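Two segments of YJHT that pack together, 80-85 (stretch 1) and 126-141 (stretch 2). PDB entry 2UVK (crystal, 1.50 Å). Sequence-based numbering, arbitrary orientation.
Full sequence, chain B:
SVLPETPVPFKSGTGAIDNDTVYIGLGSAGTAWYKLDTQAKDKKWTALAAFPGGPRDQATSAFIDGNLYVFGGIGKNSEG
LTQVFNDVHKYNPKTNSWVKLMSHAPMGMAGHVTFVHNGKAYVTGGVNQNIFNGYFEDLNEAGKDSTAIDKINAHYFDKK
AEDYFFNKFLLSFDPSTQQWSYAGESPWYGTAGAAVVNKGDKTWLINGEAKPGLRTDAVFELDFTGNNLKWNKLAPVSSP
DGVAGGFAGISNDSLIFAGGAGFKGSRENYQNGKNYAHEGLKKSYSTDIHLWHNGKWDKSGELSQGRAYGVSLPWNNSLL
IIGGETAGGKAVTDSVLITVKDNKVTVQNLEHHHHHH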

# COMPACT_ATOMS: atom_id res chain seq x y z
N GLY B 80 9.45 -17.31 10.13
CA GLY B 80 10.85 -17.06 10.28
C GLY B 80 11.51 -16.19 9.21
O GLY B 80 12.73 -16.11 9.14
N LEU B 81 10.71 -15.55 8.37
CA LEU B 81 11.25 -14.74 7.30
C LEU B 81 11.17 -13.27 7.65
O LEU B 81 10.26 -12.85 8.37
CB LEU B 81 10.53 -14.99 5.99
CG LEU B 81 10.51 -16.41 5.40
CD1 LEU B 81 9.88 -16.37 4.01
CD2 LEU B 81 11.91 -16.99 5.38
N THR B 82 12.12 -12.52 7.13
CA THR B 82 12.17 -11.09 7.32
C THR B 82 11.02 -10.44 6.61
O THR B 82 10.73 -10.73 5.43
CB THR B 82 13.51 -10.55 6.79
OG1 THR B 82 14.58 -11.10 7.58
CG2 THR B 82 13.57 -9.03 6.83
N GLN B 83 10.37 -9.51 7.32
CA GLN B 83 9.22 -8.82 6.78
C GLN B 83 9.06 -7.46 7.46
O GLN B 83 9.64 -7.20 8.49
CB GLN B 83 7.94 -9.60 7.01
CG GLN B 83 7.58 -9.72 8.48
CD GLN B 83 6.12 -9.86 8.75
OE1 GLN B 83 5.33 -10.24 7.87
NE2 GLN B 83 5.75 -9.67 10.01
N VAL B 84 8.19 -6.66 6.87
CA VAL B 84 7.79 -5.36 7.40
C VAL B 84 6.49 -5.50 8.17
O VAL B 84 5.53 -6.08 7.68
CB VAL B 84 7.57 -4.37 6.22
CG1 VAL B 84 7.07 -3.02 6.70
CG2 VAL B 84 8.81 -4.21 5.43
N PHE B 85 6.44 -4.89 9.35
CA PHE B 85 5.22 -4.93 10.17
C PHE B 85 4.36 -3.68 10.00
O PHE B 85 4.88 -2.65 9.57
CB PHE B 85 5.60 -5.05 11.67
CG PHE B 85 6.11 -6.42 12.06
CD1 PHE B 85 5.27 -7.29 12.69
CD2 PHE B 85 7.43 -6.77 11.90
CE1 PHE B 85 5.71 -8.54 13.06
CE2 PHE B 85 7.87 -8.00 12.28
CZ PHE B 85 6.99 -8.88 12.89
N GLY B 126 8.62 5.05 4.01
CA GLY B 126 8.80 3.63 4.20
C GLY B 126 8.73 2.83 2.92
O GLY B 126 8.15 3.26 1.90
N VAL B 127 9.30 1.64 2.99
CA VAL B 127 9.28 0.72 1.86
C VAL B 127 7.86 0.19 1.62
O VAL B 127 6.97 0.31 2.48
CB VAL B 127 10.22 -0.47 2.12
CG1 VAL B 127 11.64 0.01 2.40
CG2 VAL B 127 9.68 -1.39 3.26
N ASN B 128 7.65 -0.45 0.48
CA ASN B 128 6.41 -1.12 0.16
C ASN B 128 6.46 -2.53 0.76
O ASN B 128 7.41 -3.28 0.52
CB ASN B 128 6.23 -1.24 -1.36
CG ASN B 128 5.01 -1.99 -1.76
OD1 ASN B 128 5.08 -3.22 -1.96
ND2 ASN B 128 3.87 -1.29 -1.89
N GLN B 129 5.43 -2.89 1.51
CA GLN B 129 5.50 -4.16 2.23
C GLN B 129 5.58 -5.34 1.28
O GLN B 129 6.33 -6.29 1.54
CB GLN B 129 4.34 -4.30 3.18
CG GLN B 129 3.06 -4.56 2.62
CD GLN B 129 1.92 -4.30 3.62
OE1 GLN B 129 2.14 -4.33 4.86
NE2 GLN B 129 0.72 -4.03 3.09
N ASN B 130 4.79 -5.33 0.21
CA ASN B 130 4.78 -6.49 -0.70
C ASN B 130 6.12 -6.66 -1.43
O ASN B 130 6.59 -7.79 -1.63
CB ASN B 130 3.63 -6.41 -1.70
CG ASN B 130 2.29 -6.75 -1.08
OD1 ASN B 130 2.24 -7.26 0.02
ND2 ASN B 130 1.18 -6.48 -1.79
N ILE B 131 6.73 -5.55 -1.88
CA ILE B 131 8.01 -5.64 -2.59
C ILE B 131 9.11 -6.09 -1.63
O ILE B 131 9.89 -6.99 -1.92
CB ILE B 131 8.35 -4.30 -3.28
CG1 ILE B 131 7.36 -4.05 -4.42
CG2 ILE B 131 9.77 -4.31 -3.80
CD1 ILE B 131 7.48 -2.70 -5.05
N PHE B 132 9.18 -5.48 -0.46
CA PHE B 132 10.20 -5.81 0.53
C PHE B 132 10.01 -7.27 1.01
O PHE B 132 10.96 -8.09 1.03
CB PHE B 132 10.09 -4.85 1.71
CG PHE B 132 11.09 -5.07 2.79
CD1 PHE B 132 12.26 -4.33 2.81
CD2 PHE B 132 10.86 -6.00 3.80
CE1 PHE B 132 13.19 -4.53 3.78
CE2 PHE B 132 11.78 -6.17 4.79
CZ PHE B 132 12.93 -5.46 4.78
N ASN B 133 8.79 -7.63 1.39
CA ASN B 133 8.56 -9.00 1.91
C ASN B 133 8.80 -10.02 0.80
O ASN B 133 9.31 -11.13 1.06
CB ASN B 133 7.14 -9.18 2.39
CG ASN B 133 6.81 -8.38 3.64
OD1 ASN B 133 7.67 -7.78 4.26
ND2 ASN B 133 5.54 -8.38 3.99
N GLY B 134 8.40 -9.70 -0.43
CA GLY B 134 8.57 -10.64 -1.53
C GLY B 134 10.02 -10.90 -1.82
O GLY B 134 10.37 -12.02 -2.26
N TYR B 135 10.88 -9.91 -1.64
CA TYR B 135 12.33 -10.11 -1.86
C TYR B 135 12.84 -11.23 -0.95
O TYR B 135 13.57 -12.14 -1.35
CB TYR B 135 13.09 -8.82 -1.60
CG TYR B 135 14.58 -8.89 -1.76
CD1 TYR B 135 15.17 -9.00 -3.03
CD2 TYR B 135 15.41 -8.85 -0.66
CE1 TYR B 135 16.51 -9.04 -3.16
CE2 TYR B 135 16.77 -8.89 -0.78
CZ TYR B 135 17.33 -9.00 -2.04
OH TYR B 135 18.71 -9.07 -2.17
N PHE B 136 12.46 -11.17 0.31
CA PHE B 136 12.92 -12.19 1.26
C PHE B 136 12.23 -13.52 1.03
O PHE B 136 12.85 -14.59 1.28
CB PHE B 136 12.80 -11.67 2.70
CG PHE B 136 13.79 -10.61 2.99
CD1 PHE B 136 15.12 -10.92 3.22
CD2 PHE B 136 13.42 -9.27 2.93
CE1 PHE B 136 16.06 -9.94 3.42
CE2 PHE B 136 14.36 -8.29 3.11
CZ PHE B 136 15.67 -8.61 3.39
N GLU B 137 10.99 -13.52 0.56
CA GLU B 137 10.32 -14.76 0.19
C GLU B 137 11.08 -15.41 -0.96
O GLU B 137 11.36 -16.63 -0.94
CB GLU B 137 8.87 -14.53 -0.20
CG GLU B 137 7.91 -14.22 0.97
CD GLU B 137 6.52 -13.79 0.49
OE1 GLU B 137 6.21 -14.03 -0.69
OE2 GLU B 137 5.73 -13.21 1.30
N ASP B 138 11.43 -14.60 -1.95
CA ASP B 138 12.17 -15.12 -3.12
C ASP B 138 13.54 -15.67 -2.77
O ASP B 138 13.92 -16.78 -3.22
CB ASP B 138 12.28 -14.05 -4.20
CG ASP B 138 10.95 -13.69 -4.80
OD1 ASP B 138 9.96 -14.43 -4.53
OD2 ASP B 138 10.90 -12.69 -5.56
N LEU B 139 14.32 -14.92 -2.01
CA LEU B 139 15.62 -15.45 -1.51
C LEU B 139 15.45 -16.74 -0.73
O LEU B 139 16.28 -17.67 -0.84
CB LEU B 139 16.38 -14.43 -0.67
CG LEU B 139 16.80 -13.16 -1.39
CD1 LEU B 139 17.61 -12.26 -0.49
CD2 LEU B 139 17.63 -13.50 -2.60
N ASN B 140 14.40 -16.86 0.07
CA ASN B 140 14.19 -18.10 0.82
C ASN B 140 13.92 -19.28 -0.12
O ASN B 140 14.46 -20.40 0.08
CB ASN B 140 13.02 -17.91 1.79
CG ASN B 140 12.75 -19.16 2.62
OD1 ASN B 140 13.58 -19.55 3.43
ND2 ASN B 140 11.60 -19.77 2.42
N GLU B 141 13.10 -19.04 -1.14
CA GLU B 141 12.78 -20.03 -2.16
C GLU B 141 14.04 -20.45 -2.95
O GLU B 141 14.21 -21.65 -3.25
CB GLU B 141 11.70 -19.50 -3.10
CG GLU B 141 11.21 -20.55 -4.10
CD GLU B 141 9.98 -20.14 -4.88
OE1 GLU B 141 9.16 -19.32 -4.38
OE2 GLU B 141 9.82 -20.66 -6.01
O HOH W 1 9.23 -12.09 3.68
O HOH W 2 3.93 -7.99 6.41
O HOH W 3 2.92 -4.98 7.10

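A short strand lies nearly antiparallel along one side of a helix, held by a small apolar seam, a single direct hydrogen bond and bridging waters. The axes of strand 82-84 and helix 129-141 approach to 7.2 Å at 173°, so successive strand residues meet successive helical turns: by nearest CA atoms, Thr82 pairs with Phe136, Gln83 with Asn133 and Val84 with Gln129. The fit is tightest in the middle, where the CA atoms of Gln83 and Asn133 are 4.9 Å apart.

Asn133 exploits that closeness. Its CB leaves the helix sideways, but the m rotamer brings the amide nearer the strand, and OD1 accepts from Val84 N at 2.9 Å. Asparagine suits the place because its short amide both accepts and donates: ND2 gives a hydrogen bond to water 2, whose oxygen also lies 2.8 Å from Val84 O. Water 1 spans the main chains, donating to Thr82 O and Asn133 O, the latter an oxygen that also receives a helical bond from Glu137 N.

Apolar groups fill in around this polar centre. Val84, buried, points toward the helix; its CG2 lies 3.2 Å from Phe132 CD2 and 3.7 Å from Val127 CG2, so one methyl, CG2, meets both neighbours, and an apolar residue suits this buried place. Thr82 sets its methyl over the face of Phe136, CG2 sitting 3.9 Å from the ring centroid, while the same methyl lies 3.9 Å from Phe132 CE2. Its OG1 is hydrogen-bonded elsewhere in the structure, so threonine meets both needs. Farther along, Leu81 reaches the more exposed end of the contact, with CD2 3.6 Å from Asn140 CG and CD1 4.2 Å from Glu137 CG.

The helix start is secured separately: Asn128 points away from the strand and caps it, OD1 accepting from Ile131 N at 2.9 Å.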